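Local coordinates for xylanase and alpha-amylase inhibitor protein (Scadoxus multiflorus, PDB 3MU7), which inhibits xylanase and alpha-amylase enzymes, and is built on the TIM-barrel fold of glycosyl hydrolase family 18, at residues G1-A6 with K267-G272; F150-A155 with S171-A176; P156-P161 with Q186-A191; E203-A208 with Q243-F248. All coordinates share one frame; numbering follows the deposited sequence.

Interaction 1: G1-A6 with K267-G272; sequences GSLDIA and KILGKG
Ile-5 and Leu-269 meet tip to tip where the two chain ends of the TIM barrel come together, the isoleucine on the first barrel strand (5-9) and the leucine in the last turn of the C-terminal helix (264-269). The isoleucine is drawn out to full length: CG1 stands anti to the carbonyl carbon (chi1 -55°) and CD1 continues anti (chi2 -180°), which sets this methyl at the end of a straight arm. It lands on the fork of the leucine, with Ile-5 CD1 4.0 Å from Leu-269 CG and nearly as close to both methyls. The same Ile-5 CD1 also lies 4.3 Å from the branch methyl CG2 of Ile-268. Leu-3, two residues back along the N-terminal segment, is turned to the same side as Ile-5, and its side chain slants across that of Ile-268; the modelled approach of their methyl groups is too close to be trusted, so only the neighbourhood is meaningful. Every side-chain group in the interface is aliphatic, and the contact is held by packing. Neighbouring parts of the barrel complete the cluster: Ile-251 of strand 248-254 touches both Ile-5 and Ile-268, while Phe-239 of helix 231-242 and Phe-248 pack on Leu-3. Backbone hydrogen bonds between Ile-251 and both Asp-4 and Ala-6 join the N-terminal segment to that last barrel strand. The fork of Leu-269 also reaches Leu-3, its CD2 lying 4.1 Å from Leu-3 CB and 4.0 Å from the carbonyl oxygen Leu-3 O.

Interaction 2: F150-A155 with S171-A176; sequences FALTAA and SATFDA
Ala-151 lies with its CA only 3.3 Å from Asp-175 OD2, where barrel strand 151-154 meets the loop that leads from helix 166-170 into the parallel strand 176-180. At Leu-152 both backbone polar groups are taken by one residue. Its N-H points almost straight (169°) at the anti lone pair of Asp-175 OD2, 2.8 Å away, and its carbonyl oxygen receives Asp-175 N, also at 2.8 Å. Thr-153 pairs with Ala-176 in a parallel beta bridge, its CA 3.1 Å from Ala-176 O in a CA-H...O contact, while its hydroxyl OG1 is bonded to Asp-122. Ala-154 donates its N-H to the same oxygen, Ala-176 O (3.2 Å), and lays its methyl over the middle of the Phe-174 ring. This is a CH-pi contact, with Ala-154 CB 3.6 Å from the ring centroid and 5° off the normal. Thr-173 CG2 covers the opposite face, and Phe-123 meets the ring edge-to-face. An alanine in place of Phe-174 would probably open a gap between the methyls of Ala-154 and Thr-173 and leave Phe-123 without its aromatic partner. The polar side works differently: Asp-175 OD2 is shared between the N-H of Leu-152 and a salt bridge to Arg-144, which would be expected to stabilise the carboxylate and fix its rotation in this beta-alpha-beta crossover.

Interaction 3: P156-P161 with Q186-A191; sequences PQCVYP and QCSYSA
Cys-158 and Cys-187 are joined by a disulfide, SG to SG 2.0 Å, with a chi3 of 75°. It links two loops at the C-terminal end of the barrel, one following strand 151-154 and the other following strand 176-180. In both cysteines SG sits between the backbone N and the carbonyl carbon (chi1 55° in Cys-158, 44° in Cys-187), and these positions let the two sulfurs meet. Next outward, Val-159 lies beside the bridge: its CG2 is 3.7 Å from Cys-187 SG. The same methyl rests against the amide end of Gln-186, Val-159 CG2 to Gln-186 NE2 being 3.4 Å, and the two side chains cross at about a right angle. Ser-188 OG lies 3.7 Å from Cys-158 SG. A further shell holds these groups in place. Asn-184 accepts twice, its OD1 from Gln-186 NE2 and its backbone O from Ser-188 OG, which fixes the polar ends of both. Helix 195-207 also touches the bridge: Ala-200 meets Cys-187, and Trp-204 NE1 donates to the carbonyl oxygen of Cys-158. Across the two segments, then, the tie is covalent, with apolar packing around the sulfurs. The side chains of Gln-186 and Ser-188 are both held by Asn-184, and the disulfide would be expected to limit how far the two loops can move apart.

Interaction 4: E203-A208 with Q243-F248; sequences EWSMKA and QDSTKF
At the C-terminal end of helix 195-207, Lys-247 brings its ammonium into a group of backbone carbonyls, reaching from the type I beta turn 245-248 that leads into the last barrel strand. The side chain leaves with CG anti to the carbonyl carbon (chi1 -72°) and runs extended from there, its CD passing 3.2 Å from Ser-205 O. NZ then bonds to Ala-208 O at 2.7 Å and to Ser-205 O at 2.9 Å, with a weak third bond to Met-206 O. Neither of these two shorter bonds lies in its carbonyl plane: NZ stands 45° above that of Ser-205 and is tilted 30° from that of Ala-208. A positive charge at this end of a helix is likely to be favoured by the partial negative charge of the carbonyls. A methionine in place of Lys-247 would probably leave the oxygens of Ser-205 and Ala-208 without this charged donor and weaken the link between helix and turn. The turn is itself stiffened by an ST turn, in which Ser-245 OG accepts from Lys-247 N at 3.0 Å, and a backbone bond between Lys-247 and Val-213 ties it to strand 213-218. Beside the lysine, a water joins the two segments a second time, donating to Ser-205 O at 3.0 Å and sitting 2.7 Å from Ser-245 OG.

In the fold
From the N terminus, interaction 1 closes the widest loop: it brings the first barrel strand against the C-terminal helix, with 260 residues between them, and the other three contacts nest inside it. Interactions 2 and 3 follow and cross, since 156-161 begins before 171-176 has been reached; the first joins strand 151-154 to the approach of strand 176-180, the second the loops beyond those two strands. Interaction 4 comes later in series, tying helix 195-207 to the turn before strand 248-254. It touches interaction 3 through Trp-204 and interaction 1 through Phe-248 against Leu-3, so interactions 3, 4 and 1 are connected in turn.

Interaction 1: G1-A6 with K267-G272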
loop_
_atom_site.group_PDB
_atom_site.type_symbol
_atom_site.label_atom_id
_atom_site.label_comp_id
_atom_site.label_asym_id
_atom_site.label_seq_id
_atom_site.Cartn_x
_atom_site.Cartn_y
_atom_site.Cartn_z
ATOM N N GLY A 1 19.206 9.264 -4.297
ATOM C CA GLY A 1 19.254 8.257 -5.362
ATOM C C GLY A 1 19.492 6.863 -4.812
ATOM O O GLY A 1 20.118 6.031 -5.460
ATOM N N SER A 2 18.952 6.601 -3.585
ATOM C CA SER A 2 19.140 5.307 -2.898
ATOM C C SER A 2 17.869 4.586 -2.310
ATOM O O SER A 2 17.381 3.656 -2.935
ATOM C CB SER A 2 20.202 5.532 -1.808
ATOM O OG SER A 2 20.250 4.427 -0.916
ATOM N N LEU A 3 17.312 4.981 -1.100
ATOM C CA LEU A 3 16.147 4.197 -0.564
ATOM C C LEU A 3 14.754 4.795 -0.690
ATOM O O LEU A 3 14.452 5.869 -0.173
ATOM C CB LEU A 3 16.316 3.831 0.932
ATOM C CG LEU A 3 15.368 2.735 1.492
ATOM C CD1 LEU A 3 15.862 1.345 1.114
ATOM C CD2 LEU A 3 15.241 2.849 3.010
ATOM N N ASP A 4 13.904 4.053 -1.426
ATOM C CA ASP A 4 12.499 4.388 -1.612
ATOM C C ASP A 4 11.692 3.785 -0.472
ATOM O O ASP A 4 11.806 2.598 -0.156
ATOM C CB ASP A 4 11.964 3.887 -2.955
ATOM C CG ASP A 4 12.513 4.665 -4.137
ATOM O OD1 ASP A 4 12.903 5.837 -3.965
ATOM O OD2 ASP A 4 12.543 4.102 -5.249
ATOM N N ILE A 5 10.874 4.637 0.136
ATOM C CA ILE A 5 9.982 4.250 1.221
ATOM C C ILE A 5 8.540 4.535 0.821
ATOM O O ILE A 5 8.211 5.650 0.393
ATOM C CB ILE A 5 10.320 4.980 2.550
ATOM C CG1 ILE A 5 11.790 4.765 2.927
ATOM C CG2 ILE A 5 9.372 4.544 3.683
ATOM C CD1 ILE A 5 12.209 5.436 4.208
ATOM N N ALA A 6 7.693 3.521 0.948
ATOM C CA ALA A 6 6.249 3.681 0.829
ATOM C C ALA A 6 5.672 3.748 2.239
ATOM O O ALA A 6 6.120 3.033 3.131
ATOM C CB ALA A 6 5.648 2.519 0.073
ATOM N N LYS A 267 15.565 7.696 10.818
ATOM C CA LYS A 267 16.687 6.849 11.235
ATOM C C LYS A 267 17.183 5.935 10.115
ATOM O O LYS A 267 18.394 5.750 9.949
ATOM C CB LYS A 267 16.316 6.028 12.471
ATOM C CG LYS A 267 16.074 6.872 13.713
ATOM C CD LYS A 267 15.578 6.021 14.867
ATOM C CE LYS A 267 15.114 6.883 16.024
ATOM N NZ LYS A 267 14.482 6.057 17.089
ATOM N N ILE A 268 16.251 5.368 9.350
ATOM C CA ILE A 268 16.589 4.568 8.168
ATOM C C ILE A 268 17.407 5.394 7.169
ATOM O O ILE A 268 18.401 4.909 6.619
ATOM C CB ILE A 268 15.309 4.000 7.466
ATOM C CG1 ILE A 268 14.661 2.894 8.313
ATOM C CG2 ILE A 268 15.627 3.487 6.062
ATOM C CD1 ILE A 268 15.445 1.570 8.388
ATOM N N LEU A 269 16.988 6.640 6.961
ATOM C CA LEU A 269 17.581 7.514 5.946
ATOM C C LEU A 269 18.789 8.321 6.433
ATOM O O LEU A 269 19.491 8.928 5.622
ATOM C CB LEU A 269 16.516 8.460 5.379
ATOM C CG LEU A 269 15.344 7.818 4.626
ATOM C CD1 LEU A 269 14.272 8.851 4.340
ATOM C CD2 LEU A 269 15.810 7.142 3.336
ATOM N N GLY A 270 19.020 8.331 7.742
ATOM C CA GLY A 270 20.144 9.066 8.324
ATOM C C GLY A 270 19.895 10.554 8.480
ATOM O O GLY A 270 20.839 11.343 8.562
ATOM N N LYS A 271 18.623 10.941 8.515
ATOM C CA LYS A 271 18.248 12.327 8.772
ATOM C C LYS A 271 18.221 12.575 10.276
ATOM O O LYS A 271 17.968 11.654 11.058
ATOM C CB LYS A 271 16.892 12.656 8.139
ATOM C CG LYS A 271 16.886 12.599 6.613
ATOM C CD LYS A 271 15.554 13.072 6.052
ATOM C CE LYS A 271 15.534 12.993 4.537
ATOM N NZ LYS A 271 14.247 13.505 3.978
ATOM N N GLY A 272 18.492 13.816 10.674
ATOM C CA GLY A 272 18.543 14.192 12.087
ATOM C C GLY A 272 17.257 13.889 12.832
ATOM O O GLY A 272 16.160 14.158 12.333
#

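Interaction 2: F150-A155 with S171-A176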
loop_
_atom_site.group_PDB
_atom_site.type_symbol
_atom_site.label_atom_id
_atom_site.label_comp_id
_atom_site.label_asym_id
_atom_site.label_seq_id
_atom_site.Cartn_x
_atom_site.Cartn_y
_atom_site.Cartn_z
ATOM N N PHE A 150 -1.442 4.473 -14.630
ATOM C CA PHE A 150 -1.364 4.471 -13.168
ATOM C C PHE A 150 -0.785 3.141 -12.713
ATOM O O PHE A 150 -0.705 2.201 -13.498
ATOM C CB PHE A 150 -2.749 4.687 -12.552
ATOM C CG PHE A 150 -3.777 3.680 -13.005
ATOM C CD1 PHE A 150 -3.906 2.457 -12.356
ATOM C CD2 PHE A 150 -4.606 3.950 -14.096
ATOM C CE1 PHE A 150 -4.843 1.522 -12.783
ATOM C CE2 PHE A 150 -5.546 3.024 -14.520
ATOM C CZ PHE A 150 -5.663 1.809 -13.865
ATOM N N ALA A 151 -0.407 3.061 -11.442
ATOM C CA ALA A 151 0.166 1.850 -10.869
ATOM C C ALA A 151 -0.866 0.965 -10.186
ATOM O O ALA A 151 -1.890 1.436 -9.688
ATOM C CB ALA A 151 1.259 2.213 -9.885
ATOM N N LEU A 152 -0.566 -0.331 -10.160
ATOM C CA LEU A 152 -1.285 -1.289 -9.336
ATOM C C LEU A 152 -0.296 -1.918 -8.379
ATOM O O LEU A 152 0.760 -2.406 -8.792
ATOM C CB LEU A 152 -1.956 -2.362 -10.198
ATOM C CG LEU A 152 -3.107 -1.864 -11.082
ATOM C CD1 LEU A 152 -3.537 -2.929 -12.089
ATOM C CD2 LEU A 152 -4.282 -1.384 -10.245
ATOM N N THR A 153 -0.624 -1.888 -7.090
ATOM C CA THR A 153 0.255 -2.467 -6.078
ATOM C C THR A 153 -0.536 -3.398 -5.181
ATOM O O THR A 153 -1.766 -3.381 -5.201
ATOM C CB THR A 153 0.947 -1.375 -5.233
ATOM O OG1 THR A 153 -0.038 -0.635 -4.509
ATOM C CG2 THR A 153 1.731 -0.407 -6.108
ATOM N N ALA A 154 0.165 -4.231 -4.412
ATOM C CA ALA A 154 -0.491 -5.151 -3.485
ATOM C C ALA A 154 0.264 -5.229 -2.166
ATOM O O ALA A 154 1.485 -5.029 -2.118
ATOM C CB ALA A 154 -0.633 -6.541 -4.100
ATOM N N ALA A 155 -0.473 -5.555 -1.103
ATOM C CA ALA A 155 0.066 -5.633 0.250
ATOM C C ALA A 155 -0.255 -6.996 0.869
ATOM O O ALA A 155 -1.064 -7.088 1.795
ATOM C CB ALA A 155 -0.500 -4.514 1.112
ATOM N N SER A 171 -0.332 -13.396 -11.662
ATOM C CA SER A 171 -0.643 -12.901 -13.002
ATOM C C SER A 171 0.358 -11.858 -13.497
ATOM O O SER A 171 0.294 -11.453 -14.656
ATOM C CB SER A 171 -2.055 -12.323 -13.058
ATOM O OG SER A 171 -2.102 -11.039 -12.458
ATOM N N ALA A 172 1.258 -11.418 -12.611
ATOM C CA ALA A 172 2.302 -10.415 -12.902
ATOM C C ALA A 172 1.752 -9.000 -13.076
ATOM O O ALA A 172 2.436 -8.117 -13.578
ATOM C CB ALA A 172 3.170 -10.822 -14.113
ATOM N N THR A 173 0.527 -8.779 -12.620
ATOM C CA THR A 173 -0.176 -7.517 -12.858
ATOM C C THR A 173 0.331 -6.347 -12.003
ATOM O O THR A 173 0.177 -5.193 -12.400
ATOM C CB THR A 173 -1.714 -7.708 -12.690
ATOM O OG1 THR A 173 -2.439 -6.613 -13.280
ATOM C CG2 THR A 173 -2.100 -7.892 -11.226
ATOM N N PHE A 174 0.936 -6.628 -10.848
ATOM C CA PHE A 174 1.334 -5.554 -9.935
ATOM C C PHE A 174 2.684 -4.961 -10.279
ATOM O O PHE A 174 3.667 -5.684 -10.498
ATOM C CB PHE A 174 1.307 -6.016 -8.477
ATOM C CG PHE A 174 -0.058 -6.430 -8.016
ATOM C CD1 PHE A 174 -0.338 -7.765 -7.763
ATOM C CD2 PHE A 174 -1.073 -5.484 -7.859
ATOM C CE1 PHE A 174 -1.611 -8.154 -7.357
ATOM C CE2 PHE A 174 -2.340 -5.864 -7.455
ATOM C CZ PHE A 174 -2.612 -7.200 -7.196
ATOM N N ASP A 175 2.728 -3.634 -10.324
ATOM C CA ASP A 175 3.966 -2.897 -10.521
ATOM C C ASP A 175 4.906 -3.039 -9.338
ATOM O O ASP A 175 6.127 -3.021 -9.501
ATOM C CB ASP A 175 3.646 -1.426 -10.748
ATOM C CG ASP A 175 2.823 -1.217 -11.988
ATOM O OD1 ASP A 175 3.377 -1.375 -13.096
ATOM O OD2 ASP A 175 1.619 -0.937 -11.869
ATOM N N ALA A 176 4.328 -3.161 -8.144
ATOM C CA ALA A 176 5.095 -3.321 -6.921
ATOM C C ALA A 176 4.241 -4.027 -5.902
ATOM O O ALA A 176 3.012 -3.945 -5.928
ATOM C CB ALA A 176 5.543 -1.975 -6.375
#

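Interaction 3: P156-P161 with Q186-A191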
loop_
_atom_site.group_PDB
_atom_site.type_symbol
_atom_site.label_atom_id
_atom_site.label_comp_id
_atom_site.label_asym_id
_atom_site.label_seq_id
_atom_site.Cartn_x
_atom_site.Cartn_y
_atom_site.Cartn_z
ATOM N N PRO A 156 0.369 -8.069 0.355
ATOM C CA PRO A 156 0.108 -9.391 0.915
ATOM C C PRO A 156 0.700 -9.549 2.317
ATOM O O PRO A 156 1.597 -8.796 2.727
ATOM C CB PRO A 156 0.833 -10.318 -0.063
ATOM C CG PRO A 156 1.977 -9.487 -0.561
ATOM C CD PRO A 156 1.381 -8.118 -0.721
ATOM N N GLN A 157 0.193 -10.543 3.037
ATOM C CA GLN A 157 0.847 -11.024 4.243
ATOM C C GLN A 157 2.106 -11.807 3.858
ATOM O O GLN A 157 2.351 -12.056 2.671
ATOM C CB GLN A 157 -0.128 -11.863 5.061
ATOM C CG GLN A 157 -1.232 -11.043 5.688
ATOM C CD GLN A 157 -2.174 -11.905 6.494
ATOM O OE1 GLN A 157 -1.965 -12.121 7.691
ATOM N NE2 GLN A 157 -3.225 -12.398 5.846
ATOM N N CYS A 158 2.923 -12.187 4.841
ATOM C CA CYS A 158 4.271 -12.651 4.509
ATOM C C CYS A 158 4.471 -14.142 4.233
ATOM O O CYS A 158 5.581 -14.560 3.931
ATOM C CB CYS A 158 5.326 -12.121 5.491
ATOM S SG CYS A 158 5.083 -12.433 7.240
ATOM N N VAL A 159 3.407 -14.933 4.308
ATOM C CA VAL A 159 3.523 -16.346 3.933
ATOM C C VAL A 159 3.250 -16.483 2.438
ATOM O O VAL A 159 2.175 -16.119 1.954
ATOM C CB VAL A 159 2.593 -17.270 4.738
ATOM C CG1 VAL A 159 2.880 -18.720 4.386
ATOM C CG2 VAL A 159 2.777 -17.063 6.236
ATOM N N TYR A 160 4.237 -16.989 1.708
ATOM C CA TYR A 160 4.126 -17.148 0.268
ATOM C C TYR A 160 3.563 -18.536 -0.090
ATOM O O TYR A 160 4.071 -19.548 0.403
ATOM C CB TYR A 160 5.498 -16.975 -0.397
ATOM C CG TYR A 160 5.363 -16.938 -1.892
ATOM C CD1 TYR A 160 5.196 -15.730 -2.563
ATOM C CD2 TYR A 160 5.332 -18.119 -2.638
ATOM C CE1 TYR A 160 5.028 -15.695 -3.935
ATOM C CE2 TYR A 160 5.163 -18.093 -4.003
ATOM C CZ TYR A 160 5.005 -16.879 -4.646
ATOM O OH TYR A 160 4.837 -16.841 -6.009
ATOM N N PRO A 161 2.547 -18.617 -0.975
ATOM C CA PRO A 161 1.812 -17.535 -1.634
ATOM C C PRO A 161 0.679 -17.046 -0.745
ATOM O O PRO A 161 0.135 -17.811 0.058
ATOM C CB PRO A 161 1.256 -18.210 -2.888
ATOM C CG PRO A 161 1.057 -19.642 -2.486
ATOM C CD PRO A 161 2.135 -19.948 -1.477
ATOM N N GLN A 186 5.908 -16.205 12.109
ATOM C CA GLN A 186 6.529 -17.223 11.263
ATOM C C GLN A 186 7.330 -16.667 10.083
ATOM O O GLN A 186 8.193 -17.357 9.549
ATOM C CB GLN A 186 5.484 -18.214 10.761
ATOM C CG GLN A 186 4.494 -17.634 9.759
ATOM C CD GLN A 186 3.326 -18.556 9.516
ATOM O OE1 GLN A 186 3.500 -19.766 9.359
ATOM N NE2 GLN A 186 2.128 -17.997 9.485
ATOM N N CYS A 187 7.057 -15.425 9.677
ATOM C CA CYS A 187 7.766 -14.819 8.538
ATOM C C CYS A 187 8.272 -13.406 8.808
ATOM O O CYS A 187 8.657 -12.698 7.881
ATOM C CB CYS A 187 6.928 -14.880 7.248
ATOM S SG CYS A 187 5.175 -14.457 7.408
ATOM N N SER A 188 8.307 -13.022 10.082
ATOM C CA SER A 188 8.734 -11.685 10.485
ATOM C C SER A 188 9.909 -11.757 11.449
ATOM O O SER A 188 10.282 -12.844 11.910
ATOM C CB SER A 188 7.577 -10.953 11.159
ATOM O OG SER A 188 6.429 -10.979 10.338
ATOM N N TYR A 189 10.486 -10.608 11.749
ATOM C CA TYR A 189 11.466 -10.533 12.807
ATOM C C TYR A 189 10.838 -10.972 14.125
ATOM O O TYR A 189 9.825 -10.530 14.479
ATOM C CB TYR A 189 12.038 -9.114 12.927
ATOM C CG TYR A 189 13.217 -9.023 13.874
ATOM C CD1 TYR A 189 14.458 -9.526 13.528
ATOM C CD2 TYR A 189 13.087 -8.441 15.108
ATOM C CE1 TYR A 189 15.551 -9.446 14.409
ATOM C CE2 TYR A 189 14.190 -8.351 15.960
ATOM C CZ TYR A 189 15.369 -8.884 15.588
ATOM O OH TYR A 189 16.448 -8.769 16.441
ATOM N N SER A 190 11.440 -11.930 14.824
ATOM C CA SER A 190 10.796 -12.490 16.033
ATOM C C SER A 190 11.776 -13.158 16.946
ATOM O O SER A 190 12.725 -13.690 16.507
ATOM C CB SER A 190 9.715 -13.520 15.669
ATOM O OG SER A 190 8.972 -13.983 16.800
ATOM N N ALA A 191 11.550 -13.003 18.247
ATOM C CA ALA A 191 12.461 -13.569 19.244
ATOM C C ALA A 191 13.907 -13.115 18.934
ATOM O O ALA A 191 14.815 -13.865 18.907
ATOM C CB ALA A 191 12.352 -15.044 19.239
#

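Interaction 4: E203-A208 with Q243-F248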
loop_
_atom_site.group_PDB
_atom_site.type_symbol
_atom_site.label_atom_id
_atom_site.label_comp_id
_atom_site.label_asym_id
_atom_site.label_seq_id
_atom_site.Cartn_x
_atom_site.Cartn_y
_atom_site.Cartn_z
ATOM N N GLU A 203 12.250 -15.998 -0.475
ATOM C CA GLU A 203 11.193 -16.590 -1.276
ATOM C C GLU A 203 10.392 -15.550 -2.070
ATOM O O GLU A 203 10.155 -15.731 -3.265
ATOM C CB GLU A 203 10.256 -17.468 -0.451
ATOM C CG GLU A 203 9.266 -18.163 -1.362
ATOM C CD GLU A 203 8.523 -19.319 -0.742
ATOM O OE1 GLU A 203 8.350 -19.371 0.491
ATOM O OE2 GLU A 203 8.091 -20.177 -1.529
ATOM N N TRP A 204 9.972 -14.476 -1.402
ATOM C CA TRP A 204 9.222 -13.409 -2.073
ATOM C C TRP A 204 10.023 -12.791 -3.211
ATOM O O TRP A 204 9.509 -12.614 -4.317
ATOM C CB TRP A 204 8.778 -12.339 -1.077
ATOM C CG TRP A 204 7.572 -12.749 -0.296
ATOM C CD1 TRP A 204 7.543 -13.299 0.953
ATOM C CD2 TRP A 204 6.216 -12.653 -0.726
ATOM N NE1 TRP A 204 6.247 -13.554 1.330
ATOM C CE2 TRP A 204 5.411 -13.165 0.315
ATOM C CE3 TRP A 204 5.601 -12.189 -1.895
ATOM C CZ2 TRP A 204 4.020 -13.219 0.222
ATOM C CZ3 TRP A 204 4.228 -12.244 -1.988
ATOM C CH2 TRP A 204 3.448 -12.758 -0.934
ATOM N N SER A 205 11.290 -12.487 -2.950
ATOM C CA SER A 205 12.108 -11.856 -3.974
ATOM C C SER A 205 12.364 -12.797 -5.154
ATOM O O SER A 205 12.468 -12.334 -6.285
ATOM C CB SER A 205 13.408 -11.298 -3.393
ATOM O OG SER A 205 14.151 -12.304 -2.740
ATOM N N MET A 206 12.429 -14.101 -4.903
ATOM C CA MET A 206 12.619 -15.061 -5.989
ATOM C C MET A 206 11.343 -15.310 -6.792
ATOM O O MET A 206 11.381 -15.381 -8.022
ATOM C CB MET A 206 13.140 -16.392 -5.454
ATOM C CG MET A 206 13.625 -17.342 -6.540
ATOM S SD MET A 206 13.974 -18.986 -5.905
ATOM C CE MET A 206 12.554 -19.892 -6.492
ATOM N N LYS A 207 10.216 -15.453 -6.102
ATOM C CA LYS A 207 9.012 -15.988 -6.733
ATOM C C LYS A 207 7.929 -14.982 -7.103
ATOM O O LYS A 207 7.116 -15.258 -7.980
ATOM C CB LYS A 207 8.401 -17.083 -5.859
ATOM C CG LYS A 207 9.340 -18.238 -5.570
ATOM C CD LYS A 207 8.612 -19.364 -4.855
ATOM C CE LYS A 207 9.507 -20.581 -4.665
ATOM N NZ LYS A 207 9.759 -21.292 -5.945
ATOM N N ALA A 208 7.885 -13.833 -6.432
ATOM C CA ALA A 208 6.797 -12.886 -6.688
ATOM C C ALA A 208 6.943 -12.290 -8.077
ATOM O O ALA A 208 7.995 -11.753 -8.423
ATOM C CB ALA A 208 6.783 -11.803 -5.641
ATOM N N GLN A 243 19.421 -5.919 -0.926
ATOM C CA GLN A 243 19.983 -5.156 -2.043
ATOM C C GLN A 243 20.632 -6.027 -3.120
ATOM O O GLN A 243 20.890 -5.549 -4.226
ATOM C CB GLN A 243 20.968 -4.095 -1.536
ATOM C CG GLN A 243 20.283 -2.862 -0.974
ATOM C CD GLN A 243 21.163 -2.043 -0.041
ATOM O OE1 GLN A 243 22.383 -2.208 -0.001
ATOM N NE2 GLN A 243 20.537 -1.151 0.715
ATOM N N ASP A 244 20.879 -7.297 -2.803
ATOM C CA ASP A 244 21.406 -8.251 -3.783
ATOM C C ASP A 244 20.321 -8.750 -4.751
ATOM O O ASP A 244 20.624 -9.422 -5.745
ATOM C CB ASP A 244 22.087 -9.432 -3.082
ATOM C CG ASP A 244 22.954 -10.246 -4.024
ATOM O OD1 ASP A 244 23.846 -9.660 -4.679
ATOM O OD2 ASP A 244 22.745 -11.474 -4.108
ATOM N N SER A 245 19.062 -8.427 -4.462
ATOM C CA SER A 245 17.964 -8.778 -5.353
ATOM C C SER A 245 17.685 -7.688 -6.375
ATOM O O SER A 245 17.578 -6.506 -6.038
ATOM C CB SER A 245 16.690 -9.064 -4.566
ATOM O OG SER A 245 15.595 -9.223 -5.458
ATOM N N THR A 246 17.538 -8.108 -7.629
ATOM C CA THR A 246 17.160 -7.207 -8.713
ATOM C C THR A 246 15.744 -6.651 -8.522
ATOM O O THR A 246 15.372 -5.655 -9.140
ATOM C CB THR A 246 17.255 -7.908 -10.088
ATOM O OG1 THR A 246 16.418 -9.069 -10.090
ATOM C CG2 THR A 246 18.696 -8.320 -10.388
ATOM N N LYS A 247 14.969 -7.300 -7.654
ATOM C CA LYS A 247 13.602 -6.877 -7.366
ATOM C C LYS A 247 13.480 -5.977 -6.141
ATOM O O LYS A 247 12.382 -5.543 -5.822
ATOM C CB LYS A 247 12.696 -8.092 -7.165
ATOM C CG LYS A 247 12.367 -8.872 -8.415
ATOM C CD LYS A 247 11.329 -9.923 -8.076
ATOM C CE LYS A 247 11.225 -10.974 -9.147
ATOM N NZ LYS A 247 10.662 -12.206 -8.551
ATOM N N PHE A 248 14.574 -5.706 -5.434
ATOM C CA PHE A 248 14.483 -4.917 -4.205
ATOM C C PHE A 248 13.949 -3.520 -4.499
ATOM O O PHE A 248 14.570 -2.749 -5.222
ATOM C CB PHE A 248 15.847 -4.818 -3.527
ATOM C CG PHE A 248 15.858 -3.927 -2.317
ATOM C CD1 PHE A 248 15.152 -4.275 -1.176
ATOM C CD2 PHE A 248 16.583 -2.741 -2.318
ATOM C CE1 PHE A 248 15.167 -3.461 -0.051
ATOM C CE2 PHE A 248 16.601 -1.914 -1.197
ATOM C CZ PHE A 248 15.892 -2.277 -0.060
HETATM O O HOH W 1 15.251 -11.487 -6.964
#